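Local coordinates for intracellular protein transport protein USO1 (Saccharomyces cerevisiae S288c, PDB 6LSU), which tethers transport vesicles as a dimeric coiled-coil protein required for protein transport from the endoplasmic reticulum to the Golgi complex, this chain being its globular head region, at residues A[284-287]-A[288-291]; A[324-327]-A[328-332]; A[15-18]-A[19-23]. One frame throughout, in Å; residues are numbered along the deposited sequence.

Interaction 1 (A[284-287]-A[288-291]); sequences AHLL and SEPI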
ATOM      1  N   ALA A 284      -6.057  13.933 -11.645  1.00 53.51           N
ATOM      2  CA  ALA A 284      -4.786  14.629 -11.916  1.00 53.66           C
ATOM      3  C   ALA A 284      -4.822  16.001 -11.279  1.00 56.60           C
ATOM      4  O   ALA A 284      -3.818  16.422 -10.704  1.00 56.47           O
ATOM      5  CB  ALA A 284      -4.573  14.804 -13.390  1.00 54.54           C
ATOM      6  N   HIS A 285      -5.917  16.720 -11.458  1.00 61.35           N
ATOM      7  CA  HIS A 285      -5.988  18.135 -11.001  1.00 62.20           C
ATOM      8  C   HIS A 285      -5.879  18.166  -9.455  1.00 64.86           C
ATOM      9  O   HIS A 285      -5.211  19.104  -8.884  1.00 60.20           O
ATOM     10  CB  HIS A 285      -7.267  18.792 -11.522  1.00 56.63           C
ATOM     11  CG  HIS A 285      -7.481  20.102 -10.858  1.00 60.14           C
ATOM     12  ND1 HIS A 285      -6.734  21.213 -11.225  1.00 63.44           N
ATOM     13  CD2 HIS A 285      -8.287  20.477  -9.829  1.00 57.47           C
ATOM     14  CE1 HIS A 285      -7.080  22.228 -10.455  1.00 66.97           C
ATOM     15  NE2 HIS A 285      -8.040  21.811  -9.596  1.00 59.59           N
ATOM     16  N   LEU A 286      -6.577  17.205  -8.816  1.00 58.01           N
ATOM     17  CA  LEU A 286      -6.623  17.004  -7.340  1.00 58.41           C
ATOM     18  C   LEU A 286      -5.258  16.528  -6.804  1.00 53.31           C
ATOM     19  O   LEU A 286      -4.816  17.092  -5.835  1.00 47.96           O
ATOM     20  CB  LEU A 286      -7.700  15.952  -7.050  1.00 65.98           C
ATOM     21  CG  LEU A 286      -7.836  15.536  -5.592  1.00 63.80           C
ATOM     22  CD1 LEU A 286      -8.361  16.724  -4.796  1.00 61.96           C
ATOM     23  CD2 LEU A 286      -8.736  14.331  -5.442  1.00 63.81           C
ATOM     24  N   LEU A 287      -4.616  15.553  -7.468  1.00 50.57           N
ATOM     25  CA  LEU A 287      -3.270  15.073  -7.127  1.00 48.83           C
ATOM     26  C   LEU A 287      -2.254  16.214  -7.287  1.00 49.59           C
ATOM     27  O   LEU A 287      -1.259  16.269  -6.555  1.00 57.30           O
ATOM     28  CB  LEU A 287      -2.919  13.891  -8.021  1.00 48.59           C
ATOM     29  CG  LEU A 287      -3.589  12.569  -7.662  1.00 48.32           C
ATOM     30  CD1 LEU A 287      -3.233  11.478  -8.672  1.00 49.32           C
ATOM     31  CD2 LEU A 287      -3.138  12.155  -6.275  1.00 47.99           C
ATOM     32  N   SER A 288      -2.505  17.148  -8.175  1.00 50.40           N
ATOM     33  CA  SER A 288      -1.485  18.164  -8.533  1.00 53.13           C
ATOM     34  C   SER A 288      -1.601  19.358  -7.579  1.00 53.05           C
ATOM     35  O   SER A 288      -0.654  20.157  -7.517  1.00 57.67           O
ATOM     36  CB  SER A 288      -1.566  18.585  -9.982  1.00 53.45           C
ATOM     37  OG  SER A 288      -2.391  19.731 -10.120  1.00 58.09           O
ATOM     38  N   GLU A 289      -2.626  19.393  -6.733  1.00 54.88           N
ATOM     39  CA  GLU A 289      -2.815  20.493  -5.771  1.00 59.01           C
ATOM     40  C   GLU A 289      -1.574  20.830  -4.945  1.00 58.05           C
ATOM     41  O   GLU A 289      -1.244  21.998  -4.765  1.00 56.93           O
ATOM     42  CB  GLU A 289      -3.995  20.201  -4.870  1.00 65.99           C
ATOM     43  CG  GLU A 289      -5.203  21.006  -5.277  1.00 78.56           C
ATOM     44  CD  GLU A 289      -6.510  20.401  -4.799  1.00 84.74           C
ATOM     45  OE1 GLU A 289      -7.491  20.285  -5.661  1.00 78.56           O
ATOM     46  OE2 GLU A 289      -6.541  20.071  -3.580  1.00 76.26           O
ATOM     47  N   PRO A 290      -0.852  19.878  -4.337  1.00 58.68           N
ATOM     48  CA  PRO A 290       0.263  20.255  -3.467  1.00 62.92           C
ATOM     49  C   PRO A 290       1.438  20.968  -4.169  1.00 61.54           C
ATOM     50  O   PRO A 290       2.238  21.489  -3.470  1.00 60.53           O
ATOM     51  CB  PRO A 290       0.770  18.919  -2.944  1.00 58.57           C
ATOM     52  CG  PRO A 290      -0.359  17.971  -3.191  1.00 57.79           C
ATOM     53  CD  PRO A 290      -1.004  18.434  -4.464  1.00 55.69           C
ATOM     54  N   ILE A 291       1.502  20.954  -5.499  1.00 57.47           N
ATOM     55  CA  ILE A 291       2.626  21.513  -6.304  1.00 64.03           C
ATOM     56  C   ILE A 291       2.237  22.862  -6.931  1.00 70.04           C
ATOM     57  O   ILE A 291       1.464  22.892  -7.918  1.00 61.24           O
ATOM     58  CB  ILE A 291       3.014  20.507  -7.380  1.00 62.35           C
ATOM     59  CG1 ILE A 291       3.552  19.242  -6.734  1.00 64.25           C
ATOM     60  CG2 ILE A 291       3.967  21.137  -8.361  1.00 64.60           C
ATOM     61  CD1 ILE A 291       3.007  18.010  -7.412  1.00 75.05           C
TER
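Ser288 N makes two weak hydrogen bonds back into the last turn of helix 280-287: one to Ala284 O at 2.9 Å with an N-H...O angle of only 124°, the other, longer and also bent, to His285 O. One residue on, Glu289 N reaches Leu286 O at 3.3 Å, again weak although straighter at 156°. Bonding of this kind, with one N-H divided between two carbonyls and the next turning to the residue three back, marks the fraying of the helix as the chain leaves it. The side-chain OG of Ser288 also comes back to the helix end, 3.1 Å from His285 O. Ser288 is the first residue of a type I beta turn that ends at Ile291, whose N bonds Ser288 O at 3.1 Å. This is the point in ARM 5 where helix 280-287 gives way to the loop leading to helix 301-317.

The carboxylate of Glu289 sits beside Leu286 and His285. Its chain is extended beyond CG, and OE1 lies 3.8 Å from Leu286 CD1; OE2 is hydrogen-bonded to Leu247 N. CG of Leu286 is anti to the backbone N (chi1 176°), and the second torsion then brings CD1 near both carboxylate oxygens, while the same side chain packs on Ile241 of helix 233-244. His285 NE2 is 4.3 Å from Glu289 OE1, near but not in contact. Replacing this glutamate by an alanine is likely to leave Leu247 N without its carboxylate acceptor and to uncover one side of Leu286. Leu287 and Pro290 both pack on Ile307 of helix 301-317.

Glu242 OE1 also lies close to Glu289 OE1, and the proximity of two acids would probably raise the proton affinity of one of them, an effect that a protonated His285 could partly offset.

Interaction 2 (A[324-327]-A[328-332]); sequences VTTK and HQNAL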
ATOM      1  N   VAL A 324      -7.149  -5.964 -18.180  1.00 94.27           N
ATOM      2  CA  VAL A 324      -7.390  -4.540 -18.577  1.00 90.70           C
ATOM      3  C   VAL A 324      -6.206  -3.642 -18.181  1.00 77.32           C
ATOM      4  O   VAL A 324      -6.186  -2.461 -18.619  1.00 65.15           O
ATOM      5  CB  VAL A 324      -8.702  -3.985 -17.986  1.00 90.42           C
ATOM      6  CG1 VAL A 324      -9.655  -3.533 -19.078  1.00 82.17           C
ATOM      7  CG2 VAL A 324      -9.371  -4.956 -17.036  1.00 92.99           C
ATOM      8  N   THR A 325      -5.261  -4.175 -17.406  1.00 70.30           N
ATOM      9  CA  THR A 325      -4.131  -3.427 -16.806  1.00 68.20           C
ATOM     10  C   THR A 325      -3.424  -2.619 -17.884  1.00 58.23           C
ATOM     11  O   THR A 325      -3.255  -1.361 -17.703  1.00 57.22           O
ATOM     12  CB  THR A 325      -3.169  -4.373 -16.096  1.00 68.58           C
ATOM     13  OG1 THR A 325      -3.970  -4.978 -15.085  1.00 71.98           O
ATOM     14  CG2 THR A 325      -1.971  -3.643 -15.533  1.00 72.62           C
ATOM     15  N   THR A 326      -3.003  -3.299 -18.946  1.00 51.40           N
ATOM     16  CA  THR A 326      -2.280  -2.614 -20.037  1.00 52.40           C
ATOM     17  C   THR A 326      -3.138  -1.454 -20.513  1.00 61.24           C
ATOM     18  O   THR A 326      -2.566  -0.347 -20.624  1.00 61.24           O
ATOM     19  CB  THR A 326      -1.895  -3.583 -21.134  1.00 55.53           C
ATOM     20  OG1 THR A 326      -1.130  -4.580 -20.441  1.00 58.27           O
ATOM     21  CG2 THR A 326      -1.103  -2.919 -22.249  1.00 63.04           C
ATOM     22  N   LYS A 327      -4.445  -1.711 -20.750  1.00 63.25           N
ATOM     23  CA  LYS A 327      -5.394  -0.722 -21.282  1.00 64.48           C
ATOM     24  C   LYS A 327      -5.357   0.456 -20.312  1.00 60.26           C
ATOM     25  O   LYS A 327      -5.078   1.603 -20.770  1.00 58.11           O
ATOM     26  CB  LYS A 327      -6.776  -1.359 -21.509  1.00 76.38           C
ATOM     27  CG  LYS A 327      -7.795  -0.501 -22.257  1.00 80.28           C
ATOM     28  CD  LYS A 327      -9.024  -0.120 -21.432  1.00 91.65           C
ATOM     29  CE  LYS A 327     -10.084   0.648 -22.208  1.00 98.07           C
ATOM     30  NZ  LYS A 327      -9.544   1.902 -22.796  1.00104.92           N
ATOM     31  N   HIS A 328      -5.653   0.191 -19.036  1.00 57.36           N
ATOM     32  CA  HIS A 328      -5.676   1.212 -17.960  1.00 56.57           C
ATOM     33  C   HIS A 328      -4.332   1.948 -17.920  1.00 60.05           C
ATOM     34  O   HIS A 328      -4.374   3.192 -17.896  1.00 57.09           O
ATOM     35  CB  HIS A 328      -5.983   0.564 -16.614  1.00 62.96           C
ATOM     36  CG  HIS A 328      -7.380   0.060 -16.513  1.00 69.53           C
ATOM     37  ND1 HIS A 328      -7.727  -1.014 -15.710  1.00 77.53           N
ATOM     38  CD2 HIS A 328      -8.496   0.395 -17.196  1.00 71.60           C
ATOM     39  CE1 HIS A 328      -9.004  -1.283 -15.868  1.00 72.70           C
ATOM     40  NE2 HIS A 328      -9.492  -0.429 -16.770  1.00 69.64           N
ATOM     41  N   GLN A 329      -3.202   1.196 -17.907  1.00 56.40           N
ATOM     42  CA  GLN A 329      -1.840   1.761 -17.859  1.00 54.26           C
ATOM     43  C   GLN A 329      -1.735   2.794 -18.990  1.00 58.39           C
ATOM     44  O   GLN A 329      -1.440   3.995 -18.700  1.00 52.38           O
ATOM     45  CB  GLN A 329      -0.764   0.688 -17.945  1.00 55.36           C
ATOM     46  CG  GLN A 329      -0.403   0.030 -16.615  1.00 61.25           C
ATOM     47  CD  GLN A 329       0.520  -1.146 -16.846  1.00 60.47           C
ATOM     48  OE1 GLN A 329       0.416  -1.828 -17.876  1.00 56.33           O
ATOM     49  NE2 GLN A 329       1.485  -1.304 -15.941  1.00 52.88           N
ATOM     50  N   ASN A 330      -2.004   2.328 -20.224  1.00 67.88           N
ATOM     51  CA  ASN A 330      -1.999   3.115 -21.488  1.00 65.31           C
ATOM     52  C   ASN A 330      -2.914   4.333 -21.356  1.00 56.74           C
ATOM     53  O   ASN A 330      -2.459   5.430 -21.644  1.00 65.50           O
ATOM     54  CB  ASN A 330      -2.404   2.234 -22.671  1.00 72.41           C
ATOM     55  CG  ASN A 330      -1.361   1.207 -23.065  1.00 70.61           C
ATOM     56  OD1 ASN A 330      -0.201   1.308 -22.694  1.00 70.57           O
ATOM     57  ND2 ASN A 330      -1.762   0.241 -23.876  1.00 77.45           N
ATOM     58  N   ALA A 331      -4.137   4.140 -20.859  1.00 57.49           N
ATOM     59  CA  ALA A 331      -5.074   5.239 -20.542  1.00 57.21           C
ATOM     60  C   ALA A 331      -4.393   6.253 -19.604  1.00 59.00           C
ATOM     61  O   ALA A 331      -4.403   7.466 -19.913  1.00 59.44           O
ATOM     62  CB  ALA A 331      -6.361   4.691 -19.969  1.00 57.04           C
ATOM     63  N   LEU A 332      -3.809   5.801 -18.491  1.00 63.58           N
ATOM     64  CA  LEU A 332      -3.205   6.747 -17.492  1.00 62.94           C
ATOM     65  C   LEU A 332      -2.014   7.498 -18.103  1.00 62.70           C
ATOM     66  O   LEU A 332      -1.726   8.639 -17.639  1.00 59.64           O
ATOM     67  CB  LEU A 332      -2.785   5.977 -16.245  1.00 60.79           C
ATOM     68  CG  LEU A 332      -3.927   5.496 -15.371  1.00 64.13           C
ATOM     69  CD1 LEU A 332      -3.465   4.343 -14.502  1.00 69.03           C
ATOM     70  CD2 LEU A 332      -4.491   6.625 -14.545  1.00 68.50           C
TER
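Gln329 lays its side chain across Thr325 and carries NE2 to two acceptors, Asn364 O and Arg367 O, so that this one amide nitrogen is gripped twice. Asn369 ND2 in turn donates to both Gln329 OE1 and Asn330 OD1, which ties both amide ends to Asn369, in the loop after helix 354-366. On the way out, the Gln329 chain touches Thr325 with CD 3.8 Å from CG2.

Beneath the side chains runs regular alpha-helical bonding. Gln329 N meets Thr325 O at 2.6 Å with an N-H...O angle of 168°, and His328 N to Val324 O, Asn330 N to Thr326 O and Ala331 N to Lys327 O repeat the i to i+4 pattern, each straight to within 15°. These four consecutive bonds are the evidence for an unbroken helical path.

His328 is buried, as Gln329 is. Its imidazole receives Val324 over one face, CE1 standing 3.4 Å from Val324 CB, and Val324 O also lies above the ring plane, displaced toward the rim. CG of His328 stands beside the backbone N (chi1 -69°), which turns the ring back along the helix to Val324; a weak hydrogen bond from ND1 to Thr317 O helps to set its rotation, and Thr272 and Leu275 of helix 268-276 pack against it.

On the exposed flank, Thr326 and Asn330 lie side by side and point the same way, with Thr326 CG2 3.6 Å from Asn330 ND2.

The amide bonds are a local feature of ARM 6, to which residues 324-332 belong. The packing of helix 325-333 on helices 268-276 and 301-317, within the range of ARM 5, is consistent with the helix-on-helix stacking of armadillo repeats.

Interaction 3 (A[15-18]-A[19-23]); sequences QPKI and QSVDE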
ATOM      1  N   GLN A  15     -39.530   8.212  39.481  1.00152.09           N
ATOM      2  CA  GLN A  15     -40.645   7.414  38.896  1.00150.14           C
ATOM      3  C   GLN A  15     -40.292   5.931  38.981  1.00144.76           C
ATOM      4  O   GLN A  15     -39.514   5.450  38.156  1.00149.23           O
ATOM      5  CB  GLN A  15     -40.915   7.820  37.439  1.00149.50           C
ATOM      6  CG  GLN A  15     -39.674   7.929  36.549  1.00146.35           C
ATOM      7  CD  GLN A  15     -39.361   9.333  36.081  1.00132.90           C
ATOM      8  OE1 GLN A  15     -38.246   9.830  36.247  1.00116.46           O
ATOM      9  NE2 GLN A  15     -40.338   9.975  35.459  1.00128.10           N
ATOM     10  N   PRO A  16     -40.850   5.149  39.945  1.00133.31           N
ATOM     11  CA  PRO A  16     -40.433   3.753  40.135  1.00125.91           C
ATOM     12  C   PRO A  16     -40.598   2.904  38.859  1.00116.83           C
ATOM     13  O   PRO A  16     -41.663   2.946  38.235  1.00103.85           O
ATOM     14  CB  PRO A  16     -41.327   3.207  41.264  1.00122.52           C
ATOM     15  CG  PRO A  16     -42.452   4.228  41.411  1.00129.02           C
ATOM     16  CD  PRO A  16     -41.918   5.546  40.878  1.00125.44           C
ATOM     17  N   LYS A  17     -39.561   2.134  38.509  1.00111.94           N
ATOM     18  CA  LYS A  17     -39.500   1.401  37.212  1.00109.21           C
ATOM     19  C   LYS A  17     -40.799   0.600  37.048  1.00107.74           C
ATOM     20  O   LYS A  17     -41.377   0.617  35.940  1.00 95.54           O
ATOM     21  CB  LYS A  17     -38.246   0.517  37.112  1.00101.55           C
ATOM     22  CG  LYS A  17     -38.135  -0.253  35.797  1.00 97.75           C
ATOM     23  CD  LYS A  17     -36.783  -0.872  35.503  1.00 94.99           C
ATOM     24  CE  LYS A  17     -36.778  -1.552  34.148  1.00 96.41           C
ATOM     25  NZ  LYS A  17     -35.542  -2.336  33.932  1.00 99.41           N
ATOM     26  N   ILE A  18     -41.270  -0.013  38.140  1.00113.84           N
ATOM     27  CA  ILE A  18     -42.343  -1.049  38.109  1.00115.34           C
ATOM     28  C   ILE A  18     -43.649  -0.404  37.608  1.00107.77           C
ATOM     29  O   ILE A  18     -44.316  -1.057  36.766  1.00106.21           O
ATOM     30  CB  ILE A  18     -42.449  -1.839  39.448  1.00119.97           C
ATOM     31  CG1 ILE A  18     -43.893  -2.210  39.805  1.00120.14           C
ATOM     32  CG2 ILE A  18     -41.741  -1.134  40.607  1.00112.23           C
ATOM     33  CD1 ILE A  18     -44.013  -3.278  40.862  1.00118.81           C
ATOM     34  N   GLN A  19     -43.969   0.840  37.990  1.00102.08           N
ATOM     35  CA  GLN A  19     -45.206   1.518  37.496  1.00110.54           C
ATOM     36  C   GLN A  19     -45.077   1.893  36.005  1.00109.50           C
ATOM     37  O   GLN A  19     -46.125   1.872  35.290  1.00105.86           O
ATOM     38  CB  GLN A  19     -45.555   2.761  38.320  1.00117.07           C
ATOM     39  CG  GLN A  19     -46.852   3.429  37.857  1.00124.57           C
ATOM     40  CD  GLN A  19     -47.098   4.772  38.500  1.00125.90           C
ATOM     41  OE1 GLN A  19     -46.296   5.258  39.296  1.00129.37           O
ATOM     42  NE2 GLN A  19     -48.216   5.385  38.145  1.00122.62           N
ATOM     43  N   SER A  20     -43.873   2.252  35.543  1.00 99.67           N
ATOM     44  CA  SER A  20     -43.632   2.819  34.187  1.00101.88           C
ATOM     45  C   SER A  20     -43.839   1.725  33.126  1.00 94.13           C
ATOM     46  O   SER A  20     -44.571   1.959  32.096  1.00 81.09           O
ATOM     47  CB  SER A  20     -42.240   3.425  34.087  1.00102.89           C
ATOM     48  OG  SER A  20     -42.019   4.405  35.093  1.00 93.00           O
ATOM     49  N   VAL A  21     -43.200   0.577  33.391  1.00 89.94           N
ATOM     50  CA  VAL A  21     -43.200  -0.665  32.565  1.00 94.93           C
ATOM     51  C   VAL A  21     -44.604  -1.273  32.560  1.00 98.57           C
ATOM     52  O   VAL A  21     -45.085  -1.631  31.465  1.00101.01           O
ATOM     53  CB  VAL A  21     -42.160  -1.678  33.084  1.00 96.45           C
ATOM     54  CG1 VAL A  21     -42.161  -2.960  32.269  1.00102.96           C
ATOM     55  CG2 VAL A  21     -40.753  -1.097  33.103  1.00 98.06           C
ATOM     56  N   ASP A  22     -45.235  -1.371  33.732  1.00104.66           N
ATOM     57  CA  ASP A  22     -46.526  -2.082  33.917  1.00109.80           C
ATOM     58  C   ASP A  22     -47.702  -1.189  33.497  1.00104.25           C
ATOM     59  O   ASP A  22     -48.696  -1.757  32.972  1.00107.31           O
ATOM     60  CB  ASP A  22     -46.666  -2.608  35.352  1.00117.65           C
ATOM     61  CG  ASP A  22     -47.440  -3.910  35.453  1.00116.80           C
ATOM     62  OD1 ASP A  22     -48.052  -4.310  34.423  1.00128.87           O
ATOM     63  OD2 ASP A  22     -47.442  -4.502  36.559  1.00118.20           O
ATOM     64  N   GLU A  23     -47.630   0.133  33.711  1.00104.52           N
ATOM     65  CA  GLU A  23     -48.826   1.019  33.570  1.00103.92           C
ATOM     66  C   GLU A  23     -48.620   2.022  32.425  1.00 97.84           C
ATOM     67  O   GLU A  23     -49.441   1.970  31.475  1.00 88.12           O
ATOM     68  CB  GLU A  23     -49.193   1.681  34.905  1.00108.83           C
ATOM     69  CG  GLU A  23     -50.697   1.701  35.184  1.00117.31           C
ATOM     70  CD  GLU A  23     -51.157   1.630  36.643  1.00119.73           C
ATOM     71  OE1 GLU A  23     -50.528   2.265  37.538  1.00111.17           O
ATOM     72  OE2 GLU A  23     -52.165   0.925  36.887  1.00117.46           O
TER
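Val21 packs on Lys17 where the first turn of helix 17-34 is most regular: Val21 N donates to Lys17 O at 3.1 Å, nearly straight at 174°. With CG of Lys17 anti to the backbone N (chi1 180°) and the chain fully extended, its methylenes run past Val21, CG lying 3.9 Å from Val21 CG2. Ser20, the one buried residue of the contact, touches Tyr55, as Lys17 does, and sets its OG 3.5 Å from Pro16 O in a weak hydrogen bond.

Pro16 holds the N-cap position at the start of the helix, and Gln19 N turns back to its carbonyl oxygen in a weak bond of 3.1 Å. Ser20 N adds another weak bond to Lys17 O, which therefore accepts two N-H groups. Further along, residues 20-23 widen into a pi-type turn.

Lys17 is itself exposed although it touches Val21; the looser part is made by Ile18, Gln19 and Asp22, exposed as well. The Ile18 side chain approaches only the backbone of the following segment. Asp22 N donates to Ile18 O at 3.2 Å, while CB of Asp22 comes against the same oxygen.

In the fold
All three interactions are local, within four or five residues of one helix end or turn, but their settings differ. Interactions 1 and 2 are partly buried, with centres 21 Å apart, and belong to ARM 5 and ARM 6; the first packs on helix 301-317 through Leu287, the second on helix 268-276 through His328. Interaction 1 closes a helix with weak, bent bonds and a carboxylate tied to a neighbouring loop, whereas interaction 2 carries straight i to i+4 bonds with amides and an imidazole engaged outside it. Interaction 3, about 62 Å from interaction 1 between centres, opens a helix on the surface near the N-terminus, mostly through backbone bonds.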